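Local coordinates for protein adenylyltransferase MntA (Shewanella oneidensis MR-1, PDB 6M6U) that builds a chain of three AMP units from ATP on a tyrosine of its cognate toxin HepT, the main way in which it neutralises that toxin, at residues Thr49-Asn52 / Ile53-Trp56; Ile9-Leu12 / Leu13-Ile17; Cys83-Val86 / Val87-Lys91. The protein carries 2 engineered substitutions. One frame throughout, in Å; residues are numbered along the deposited sequence.

Interaction 1 (Thr49-Asn52 / Ile53-Trp56); sequences TLDN and IARW
D51 O accepts the shortest sound bond here, from R55 N at 2.8 Å. This and W56 N to N52 O, at 3.0 Å, are early backbone bonds of helix 52-66. D51 is the N-cap. Its CG stands anti to the backbone N (chi1 175°), which swings the carboxylate over the first turn, where OD1 accepts from A54 N at 3.2 Å. The donor comes from above the carboxylate plane, 68° out of it. The negative group sits at the positive end of the helix, which would favour its charged form.

N52 and R55 lie side by side, one turn apart, and point the same way. The N52 amide and the R55 guanidinium are nearly coplanar, 27° apart. R55 NH2 points at N52 OD1, but the modelled 2.3 Å is doubtful. NE adds a weak bond to the same oxygen. A bend in the R55 chain at chi3 brings the guanidinium edge round to the amide. Across the turn L50 CD1 meets R55 CG at 4.0 Å, the two side chains crossing at about a right angle.

The helix is important for binding HepT, and N52, I53, R55 and W56 pack on a toxin chain. The R55 side chain lies about 5 Å from that of magnesium-binding D71. R55 NH1 hydrogen-bonds L72 O and L50 N bonds D74 OD2, tying the helix start to strand 70-74.

Interaction 2 (Ile9-Leu12 / Leu13-Ile17); sequences IIKL and LRDNI
The flat groups of N16 and D15 turn back to L12 and K11, one turn earlier in helix 6-16. L12 O lies at the edge of the N16 amide, only 5° out of its plane, and accepts from ND2 at 2.7 Å. The bond is nearly straight, 167° at the hydrogen, and takes up a carbonyl near the C-terminal end of the helix. The D15 carboxylate is met at OD2, on the syn lone pair, by K11 NZ at 2.7 Å. This is an i to i+4 salt bridge on the exposed face of a helix packed on the sheet. The extended K11 chain bends at chi4 (48°), bringing the ammonium group to the acid.

The backbone ladder is regular: L13 N to I9 O, R14 N to I10 O and D15 N to K11 O. I9 CG2 touches L13 CD1 at 3.9 Å, the two side chains lying side by side. I10 CG2 likewise lies along R14 CG, at 4.1 Å.

I9 and L13 rest on I42 of strand 40-46, and L13 also on I23 of strand 20-26. I10 and R14 pack on W94 of strand 91-94, whereas L12 and N16 lean on helix 52-66.

Interaction 3 (Cys83-Val86 / Val87-Lys91); sequences CQQV and VTQGK
The last turns of helix 80-89, in the nucleotidyltransferase fold, make this contact; the chain leaves the helix at G90 and enters strand 91-94. V87 N to C83 O, at 2.9 Å, and Q89 N to Q85 O, at 2.8 Å, keep the backbone helical. G90 N adds a weak bond to V86 O at the exit.

Q84 O has two donors from one residue. T88 N comes in at 2.7 Å, and T88 OG1 at 2.9 Å from above the carbonyl plane. The hydroxyl stands beside its own backbone N (chi1 -70°), which turns it back onto this carbonyl. V87 packs on F103 of helix 97-125, while Q84 and T88 lie against a toxin chain.

On another side of the helix Q85 and Q89 run side by side, pointing the same way. Their amide planes are 59° apart. The side chain of Q85 is about 5 Å from that of E41, an engineered magnesium-site residue. Q89 CG sits between its backbone N and carbonyl carbon (chi1 76°), bringing OE1 to Q85 NE2. The modelled 2.4 Å between them is doubtfully short. OE1 of Q89 also accepts from the backbone N of G27, which opens the GSX(10)DXD motif.

In the fold
From the N terminus the chain meets interaction 2 first, then interaction 1, then interaction 3. They follow in series. None nests in or crosses another. Each closes only a helical turn: the last turns of helix 6-16, the start of helix 52-66 and the end of helix 80-89. Interactions 1 and 2 touch, where L50 CD2 packs on I17 CG2 at 3.7 Å. This joins the loop before helix 52-66 to the chain leaving helix 6-16. Interaction 3 stands apart, its centre about 20 Å from that of interaction 2 and 21 Å from that of interaction 1. It leads into strand 91-94, outermost in this chain's sheet, on which helix 6-16 also packs.

Interaction 1 (Thr49-Asn52 / Ile53-Trp56)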
ATOM      1  N   THR E  49     -27.868 -11.245   7.847  1.00 61.21           N
ATOM      2  CA  THR E  49     -26.563 -10.665   7.575  1.00 61.91           C
ATOM      3  C   THR E  49     -25.562 -11.786   7.339  1.00 63.17           C
ATOM      4  O   THR E  49     -25.591 -12.817   8.016  1.00 66.72           O
ATOM      5  CB  THR E  49     -26.095  -9.800   8.746  1.00 64.40           C
ATOM      6  OG1 THR E  49     -25.883 -10.638   9.886  1.00 74.35           O
ATOM      7  CG2 THR E  49     -27.123  -8.742   9.097  1.00 64.13           C
ATOM      8  N   LEU E  50     -24.682 -11.590   6.364  1.00 55.44           N
ATOM      9  CA  LEU E  50     -23.621 -12.552   6.131  1.00 49.23           C
ATOM     10  C   LEU E  50     -22.549 -12.389   7.194  1.00 45.89           C
ATOM     11  O   LEU E  50     -22.334 -11.294   7.720  1.00 46.37           O
ATOM     12  CB  LEU E  50     -22.997 -12.365   4.746  1.00 48.51           C
ATOM     13  CG  LEU E  50     -23.894 -12.114   3.529  1.00 57.63           C
ATOM     14  CD1 LEU E  50     -23.060 -12.150   2.255  1.00 61.90           C
ATOM     15  CD2 LEU E  50     -25.046 -13.104   3.444  1.00 60.09           C
ATOM     16  N   ASP E  51     -21.881 -13.493   7.517  1.00 47.26           N
ATOM     17  CA  ASP E  51     -20.644 -13.401   8.275  1.00 52.38           C
ATOM     18  C   ASP E  51     -19.634 -12.590   7.471  1.00 51.29           C
ATOM     19  O   ASP E  51     -19.455 -12.815   6.270  1.00 51.56           O
ATOM     20  CB  ASP E  51     -20.100 -14.799   8.581  1.00 66.57           C
ATOM     21  CG  ASP E  51     -18.744 -14.763   9.277  1.00 78.22           C
ATOM     22  OD1 ASP E  51     -17.890 -15.623   8.966  1.00 81.82           O
ATOM     23  OD2 ASP E  51     -18.533 -13.878  10.134  1.00 81.50           O
ATOM     24  N   ASN E  52     -18.988 -11.628   8.133  1.00 50.78           N
ATOM     25  CA  ASN E  52     -18.104 -10.707   7.423  1.00 51.35           C
ATOM     26  C   ASN E  52     -16.945 -11.447   6.767  1.00 52.80           C
ATOM     27  O   ASN E  52     -16.606 -11.195   5.605  1.00 49.88           O
ATOM     28  CB  ASN E  52     -17.580  -9.641   8.380  1.00 54.31           C
ATOM     29  CG  ASN E  52     -16.712  -8.616   7.682  1.00 56.88           C
ATOM     30  OD1 ASN E  52     -16.850  -8.390   6.481  1.00 58.48           O
ATOM     31  ND2 ASN E  52     -15.811  -7.990   8.430  1.00 54.72           N
ATOM     32  N   ILE E  53     -16.323 -12.368   7.502  1.00 52.12           N
ATOM     33  CA  ILE E  53     -15.167 -13.083   6.974  1.00 53.14           C
ATOM     34  C   ILE E  53     -15.593 -14.064   5.886  1.00 47.89           C
ATOM     35  O   ILE E  53     -14.931 -14.190   4.850  1.00 46.37           O
ATOM     36  CB  ILE E  53     -14.407 -13.767   8.126  1.00 53.24           C
ATOM     37  CG1 ILE E  53     -13.556 -12.726   8.873  1.00 53.06           C
ATOM     38  CG2 ILE E  53     -13.560 -14.918   7.608  1.00 53.82           C
ATOM     39  CD1 ILE E  53     -13.118 -13.142  10.262  1.00 53.40           C
ATOM     40  N   ALA E  54     -16.722 -14.746   6.084  1.00 47.38           N
ATOM     41  CA  ALA E  54     -17.251 -15.604   5.028  1.00 46.30           C
ATOM     42  C   ALA E  54     -17.611 -14.801   3.778  1.00 44.77           C
ATOM     43  O   ALA E  54     -17.487 -15.306   2.656  1.00 44.19           O
ATOM     44  CB  ALA E  54     -18.469 -16.371   5.544  1.00 44.71           C
ATOM     45  N   ARG E  55     -18.047 -13.553   3.948  1.00 44.54           N
ATOM     46  CA  ARG E  55     -18.358 -12.711   2.794  1.00 46.92           C
ATOM     47  C   ARG E  55     -17.085 -12.324   2.038  1.00 43.49           C
ATOM     48  O   ARG E  55     -17.043 -12.365   0.802  1.00 41.63           O
ATOM     49  CB  ARG E  55     -19.125 -11.469   3.254  1.00 40.12           C
ATOM     50  CG  ARG E  55     -19.399 -10.456   2.155  1.00 45.27           C
ATOM     51  CD  ARG E  55     -19.490  -9.058   2.721  1.00 48.66           C
ATOM     52  NE  ARG E  55     -18.388  -8.847   3.653  1.00 52.21           N
ATOM     53  CZ  ARG E  55     -17.171  -8.442   3.303  1.00 51.42           C
ATOM     54  NH1 ARG E  55     -16.904  -8.186   2.033  1.00 53.15           N
ATOM     55  NH2 ARG E  55     -16.239  -8.294   4.232  1.00 49.65           N
ATOM     56  N   TRP E  56     -16.033 -11.940   2.769  1.00 44.75           N
ATOM     57  CA  TRP E  56     -14.761 -11.631   2.121  1.00 46.38           C
ATOM     58  C   TRP E  56     -14.215 -12.840   1.377  1.00 45.52           C
ATOM     59  O   TRP E  56     -13.677 -12.703   0.273  1.00 47.19           O
ATOM     60  CB  TRP E  56     -13.742 -11.145   3.150  1.00 41.23           C
ATOM     61  CG  TRP E  56     -12.421 -10.737   2.537  1.00 42.51           C
ATOM     62  CD1 TRP E  56     -12.126  -9.536   1.950  1.00 41.09           C
ATOM     63  CD2 TRP E  56     -11.225 -11.529   2.452  1.00 39.91           C
ATOM     64  NE1 TRP E  56     -10.825  -9.534   1.508  1.00 41.76           N
ATOM     65  CE2 TRP E  56     -10.250 -10.742   1.806  1.00 43.38           C
ATOM     66  CE3 TRP E  56     -10.884 -12.821   2.867  1.00 43.63           C
ATOM     67  CZ2 TRP E  56      -8.955 -11.207   1.561  1.00 47.62           C
ATOM     68  CZ3 TRP E  56      -9.594 -13.284   2.619  1.00 47.88           C
ATOM     69  CH2 TRP E  56      -8.649 -12.477   1.974  1.00 48.18           C
TER

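Interaction 2 (Ile9-Leu12 / Leu13-Ile17)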
ATOM      1  N   ILE E   9     -21.710 -14.923 -11.974  1.00 47.93           N
ATOM      2  CA  ILE E   9     -21.915 -14.200 -10.723  1.00 44.24           C
ATOM      3  C   ILE E   9     -23.155 -14.718 -10.008  1.00 44.38           C
ATOM      4  O   ILE E   9     -23.136 -14.977  -8.799  1.00 47.88           O
ATOM      5  CB  ILE E   9     -22.023 -12.688 -10.992  1.00 40.39           C
ATOM      6  CG1 ILE E   9     -20.658 -12.115 -11.371  1.00 42.80           C
ATOM      7  CG2 ILE E   9     -22.627 -11.967  -9.780  1.00 30.13           C
ATOM      8  CD1 ILE E   9     -20.677 -10.639 -11.696  1.00 44.23           C
ATOM      9  N   ILE E  10     -24.253 -14.873 -10.748  1.00 42.64           N
ATOM     10  CA  ILE E  10     -25.515 -15.282 -10.140  1.00 45.08           C
ATOM     11  C   ILE E  10     -25.392 -16.681  -9.548  1.00 47.24           C
ATOM     12  O   ILE E  10     -25.784 -16.924  -8.399  1.00 49.60           O
ATOM     13  CB  ILE E  10     -26.656 -15.195 -11.171  1.00 42.57           C
ATOM     14  CG1 ILE E  10     -26.899 -13.732 -11.548  1.00 43.60           C
ATOM     15  CG2 ILE E  10     -27.930 -15.848 -10.629  1.00 36.27           C
ATOM     16  CD1 ILE E  10     -27.732 -13.547 -12.798  1.00 49.58           C
ATOM     17  N   LYS E  11     -24.830 -17.618 -10.315  1.00 48.14           N
ATOM     18  CA  LYS E  11     -24.740 -18.994  -9.838  1.00 51.48           C
ATOM     19  C   LYS E  11     -23.874 -19.091  -8.587  1.00 49.60           C
ATOM     20  O   LYS E  11     -24.262 -19.725  -7.599  1.00 50.40           O
ATOM     21  CB  LYS E  11     -24.200 -19.909 -10.936  1.00 56.52           C
ATOM     22  CG  LYS E  11     -23.934 -21.319 -10.436  1.00 61.20           C
ATOM     23  CD  LYS E  11     -23.612 -22.294 -11.554  1.00 64.27           C
ATOM     24  CE  LYS E  11     -23.362 -23.682 -10.979  1.00 66.22           C
ATOM     25  NZ  LYS E  11     -24.436 -24.059 -10.006  1.00 65.77           N
ATOM     26  N   LEU E  12     -22.696 -18.460  -8.613  1.00 45.02           N
ATOM     27  CA  LEU E  12     -21.785 -18.527  -7.471  1.00 44.65           C
ATOM     28  C   LEU E  12     -22.436 -18.010  -6.194  1.00 41.64           C
ATOM     29  O   LEU E  12     -22.307 -18.626  -5.131  1.00 42.68           O
ATOM     30  CB  LEU E  12     -20.515 -17.735  -7.768  1.00 46.59           C
ATOM     31  CG  LEU E  12     -19.500 -18.444  -8.657  1.00 59.82           C
ATOM     32  CD1 LEU E  12     -18.418 -17.465  -9.093  1.00 62.49           C
ATOM     33  CD2 LEU E  12     -18.888 -19.618  -7.903  1.00 63.90           C
ATOM     34  N   LEU E  13     -23.134 -16.875  -6.277  1.00 37.84           N
ATOM     35  CA  LEU E  13     -23.763 -16.318  -5.083  1.00 42.11           C
ATOM     36  C   LEU E  13     -24.962 -17.153  -4.647  1.00 42.51           C
ATOM     37  O   LEU E  13     -25.148 -17.399  -3.451  1.00 50.99           O
ATOM     38  CB  LEU E  13     -24.176 -14.867  -5.329  1.00 42.74           C
ATOM     39  CG  LEU E  13     -23.042 -13.896  -5.671  1.00 41.93           C
ATOM     40  CD1 LEU E  13     -23.606 -12.533  -6.050  1.00 45.44           C
ATOM     41  CD2 LEU E  13     -22.059 -13.771  -4.512  1.00 36.87           C
ATOM     42  N   ARG E  14     -25.786 -17.596  -5.599  1.00 42.47           N
ATOM     43  CA  ARG E  14     -26.904 -18.467  -5.251  1.00 48.00           C
ATOM     44  C   ARG E  14     -26.418 -19.740  -4.573  1.00 53.62           C
ATOM     45  O   ARG E  14     -26.986 -20.174  -3.564  1.00 58.71           O
ATOM     46  CB  ARG E  14     -27.715 -18.803  -6.499  1.00 45.52           C
ATOM     47  CG  ARG E  14     -28.540 -17.652  -7.018  1.00 48.43           C
ATOM     48  CD  ARG E  14     -30.013 -17.975  -6.913  1.00 56.63           C
ATOM     49  NE  ARG E  14     -30.470 -18.810  -8.017  1.00 62.23           N
ATOM     50  CZ  ARG E  14     -31.527 -19.614  -7.956  1.00 65.48           C
ATOM     51  NH1 ARG E  14     -32.232 -19.705  -6.834  1.00 64.98           N
ATOM     52  NH2 ARG E  14     -31.874 -20.334  -9.013  1.00 66.12           N
ATOM     53  N   ASP E  15     -25.351 -20.344  -5.105  1.00 52.23           N
ATOM     54  CA  ASP E  15     -24.816 -21.573  -4.536  1.00 48.94           C
ATOM     55  C   ASP E  15     -24.186 -21.365  -3.168  1.00 42.82           C
ATOM     56  O   ASP E  15     -24.051 -22.336  -2.418  1.00 45.00           O
ATOM     57  CB  ASP E  15     -23.767 -22.190  -5.467  1.00 52.49           C
ATOM     58  CG  ASP E  15     -24.350 -22.658  -6.788  1.00 57.27           C
ATOM     59  OD1 ASP E  15     -25.585 -22.574  -6.969  1.00 56.95           O
ATOM     60  OD2 ASP E  15     -23.567 -23.119  -7.647  1.00 62.02           O
ATOM     61  N   ASN E  16     -23.789 -20.137  -2.823  1.00 37.87           N
ATOM     62  CA  ASN E  16     -23.016 -19.902  -1.609  1.00 43.11           C
ATOM     63  C   ASN E  16     -23.727 -19.073  -0.546  1.00 47.34           C
ATOM     64  O   ASN E  16     -23.245 -19.028   0.590  1.00 47.28           O
ATOM     65  CB  ASN E  16     -21.677 -19.229  -1.953  1.00 43.91           C
ATOM     66  CG  ASN E  16     -20.664 -20.205  -2.515  1.00 45.25           C
ATOM     67  OD1 ASN E  16     -19.910 -20.827  -1.770  1.00 57.20           O
ATOM     68  ND2 ASN E  16     -20.641 -20.345  -3.831  1.00 42.65           N
ATOM     69  N   ILE E  17     -24.844 -18.426  -0.861  1.00 51.06           N
ATOM     70  CA  ILE E  17     -25.507 -17.578   0.130  1.00 46.09           C
ATOM     71  C   ILE E  17     -26.893 -18.125   0.443  1.00 44.06           C
ATOM     72  O   ILE E  17     -27.774 -18.117  -0.427  1.00 46.45           O
ATOM     73  CB  ILE E  17     -25.591 -16.120  -0.348  1.00 44.10           C
ATOM     74  CG1 ILE E  17     -24.191 -15.563  -0.598  1.00 37.25           C
ATOM     75  CG2 ILE E  17     -26.309 -15.272   0.691  1.00 44.30           C
ATOM     76  CD1 ILE E  17     -24.178 -14.155  -1.147  1.00 30.51           C
TER

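Interaction 3 (Cys83-Val86 / Val87-Lys91)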
ATOM      1  N   CYS E  83     -26.146   1.976   0.309  1.00 42.06           N
ATOM      2  CA  CYS E  83     -27.411   1.418  -0.161  1.00 40.34           C
ATOM      3  C   CYS E  83     -28.067   2.331  -1.189  1.00 37.12           C
ATOM      4  O   CYS E  83     -28.655   1.855  -2.167  1.00 38.16           O
ATOM      5  CB  CYS E  83     -28.351   1.164   1.017  1.00 44.88           C
ATOM      6  SG  CYS E  83     -27.901  -0.270   2.019  1.00 40.94           S
ATOM      7  N   GLN E  84     -27.977   3.649  -0.989  1.00 36.43           N
ATOM      8  CA  GLN E  84     -28.546   4.580  -1.958  1.00 35.23           C
ATOM      9  C   GLN E  84     -27.843   4.472  -3.309  1.00 41.76           C
ATOM     10  O   GLN E  84     -28.495   4.513  -4.361  1.00 42.53           O
ATOM     11  CB  GLN E  84     -28.465   6.008  -1.418  1.00 35.41           C
ATOM     12  CG  GLN E  84     -28.843   7.100  -2.415  1.00 40.01           C
ATOM     13  CD  GLN E  84     -30.348   7.333  -2.514  1.00 52.84           C
ATOM     14  OE1 GLN E  84     -31.149   6.606  -1.925  1.00 51.47           O
ATOM     15  NE2 GLN E  84     -30.734   8.368  -3.251  1.00 61.30           N
ATOM     16  N   GLN E  85     -26.515   4.331  -3.303  1.00 39.17           N
ATOM     17  CA  GLN E  85     -25.789   4.200  -4.565  1.00 41.34           C
ATOM     18  C   GLN E  85     -26.225   2.948  -5.317  1.00 39.87           C
ATOM     19  O   GLN E  85     -26.485   2.993  -6.527  1.00 37.83           O
ATOM     20  CB  GLN E  85     -24.280   4.180  -4.320  1.00 43.04           C
ATOM     21  CG  GLN E  85     -23.478   4.083  -5.621  1.00 50.93           C
ATOM     22  CD  GLN E  85     -21.985   3.856  -5.410  1.00 52.83           C
ATOM     23  OE1 GLN E  85     -21.464   3.985  -4.301  1.00 53.98           O
ATOM     24  NE2 GLN E  85     -21.291   3.515  -6.486  1.00 57.59           N
ATOM     25  N   VAL E  86     -26.311   1.814  -4.612  1.00 37.88           N
ATOM     26  CA  VAL E  86     -26.809   0.581  -5.223  1.00 37.17           C
ATOM     27  C   VAL E  86     -28.197   0.802  -5.811  1.00 41.14           C
ATOM     28  O   VAL E  86     -28.478   0.409  -6.946  1.00 39.22           O
ATOM     29  CB  VAL E  86     -26.817  -0.563  -4.193  1.00 35.05           C
ATOM     30  CG1 VAL E  86     -27.520  -1.790  -4.762  1.00 30.29           C
ATOM     31  CG2 VAL E  86     -25.394  -0.900  -3.772  1.00 32.76           C
ATOM     32  N   VAL E  87     -29.082   1.446  -5.042  1.00 39.54           N
ATOM     33  CA  VAL E  87     -30.448   1.694  -5.502  1.00 43.04           C
ATOM     34  C   VAL E  87     -30.450   2.628  -6.707  1.00 50.25           C
ATOM     35  O   VAL E  87     -31.283   2.498  -7.614  1.00 53.49           O
ATOM     36  CB  VAL E  87     -31.299   2.262  -4.346  1.00 43.27           C
ATOM     37  CG1 VAL E  87     -32.552   2.927  -4.876  1.00 35.81           C
ATOM     38  CG2 VAL E  87     -31.660   1.165  -3.360  1.00 40.89           C
ATOM     39  N   THR E  88     -29.521   3.583  -6.736  1.00 54.01           N
ATOM     40  CA  THR E  88     -29.501   4.591  -7.791  1.00 54.94           C
ATOM     41  C   THR E  88     -28.920   4.041  -9.091  1.00 55.40           C
ATOM     42  O   THR E  88     -29.582   4.049 -10.134  1.00 59.71           O
ATOM     43  CB  THR E  88     -28.706   5.812  -7.321  1.00 56.15           C
ATOM     44  OG1 THR E  88     -29.439   6.489  -6.296  1.00 55.50           O
ATOM     45  CG2 THR E  88     -28.438   6.769  -8.476  1.00 58.32           C
ATOM     46  N   GLN E  89     -27.680   3.558  -9.044  1.00 51.64           N
ATOM     47  CA  GLN E  89     -26.943   3.152 -10.232  1.00 52.67           C
ATOM     48  C   GLN E  89     -26.887   1.645 -10.424  1.00 52.60           C
ATOM     49  O   GLN E  89     -26.297   1.184 -11.405  1.00 60.23           O
ATOM     50  CB  GLN E  89     -25.514   3.684 -10.161  1.00 57.58           C
ATOM     51  CG  GLN E  89     -24.668   2.875  -9.200  1.00 63.20           C
ATOM     52  CD  GLN E  89     -23.222   3.283  -9.197  1.00 67.30           C
ATOM     53  OE1 GLN E  89     -22.425   2.762  -8.417  1.00 67.82           O
ATOM     54  NE2 GLN E  89     -22.866   4.221 -10.066  1.00 72.05           N
ATOM     55  N   GLY E  90     -27.465   0.867  -9.515  1.00 46.10           N
ATOM     56  CA  GLY E  90     -27.287  -0.567  -9.565  1.00 42.42           C
ATOM     57  C   GLY E  90     -28.100  -1.216 -10.667  1.00 46.53           C
ATOM     58  O   GLY E  90     -29.117  -0.694 -11.122  1.00 50.42           O
ATOM     59  N   LYS E  91     -27.627  -2.379 -11.103  1.00 44.49           N
ATOM     60  CA  LYS E  91     -28.338  -3.231 -12.049  1.00 46.91           C
ATOM     61  C   LYS E  91     -28.701  -4.522 -11.324  1.00 46.81           C
ATOM     62  O   LYS E  91     -27.816  -5.285 -10.922  1.00 43.58           O
ATOM     63  CB  LYS E  91     -27.486  -3.511 -13.288  1.00 43.47           C
ATOM     64  CG  LYS E  91     -28.132  -4.479 -14.268  1.00 45.88           C
ATOM     65  CD  LYS E  91     -27.195  -4.830 -15.425  1.00 53.87           C
ATOM     66  CE  LYS E  91     -27.865  -5.792 -16.400  1.00 57.93           C
ATOM     67  NZ  LYS E  91     -26.944  -6.205 -17.502  1.00 57.68           N
TER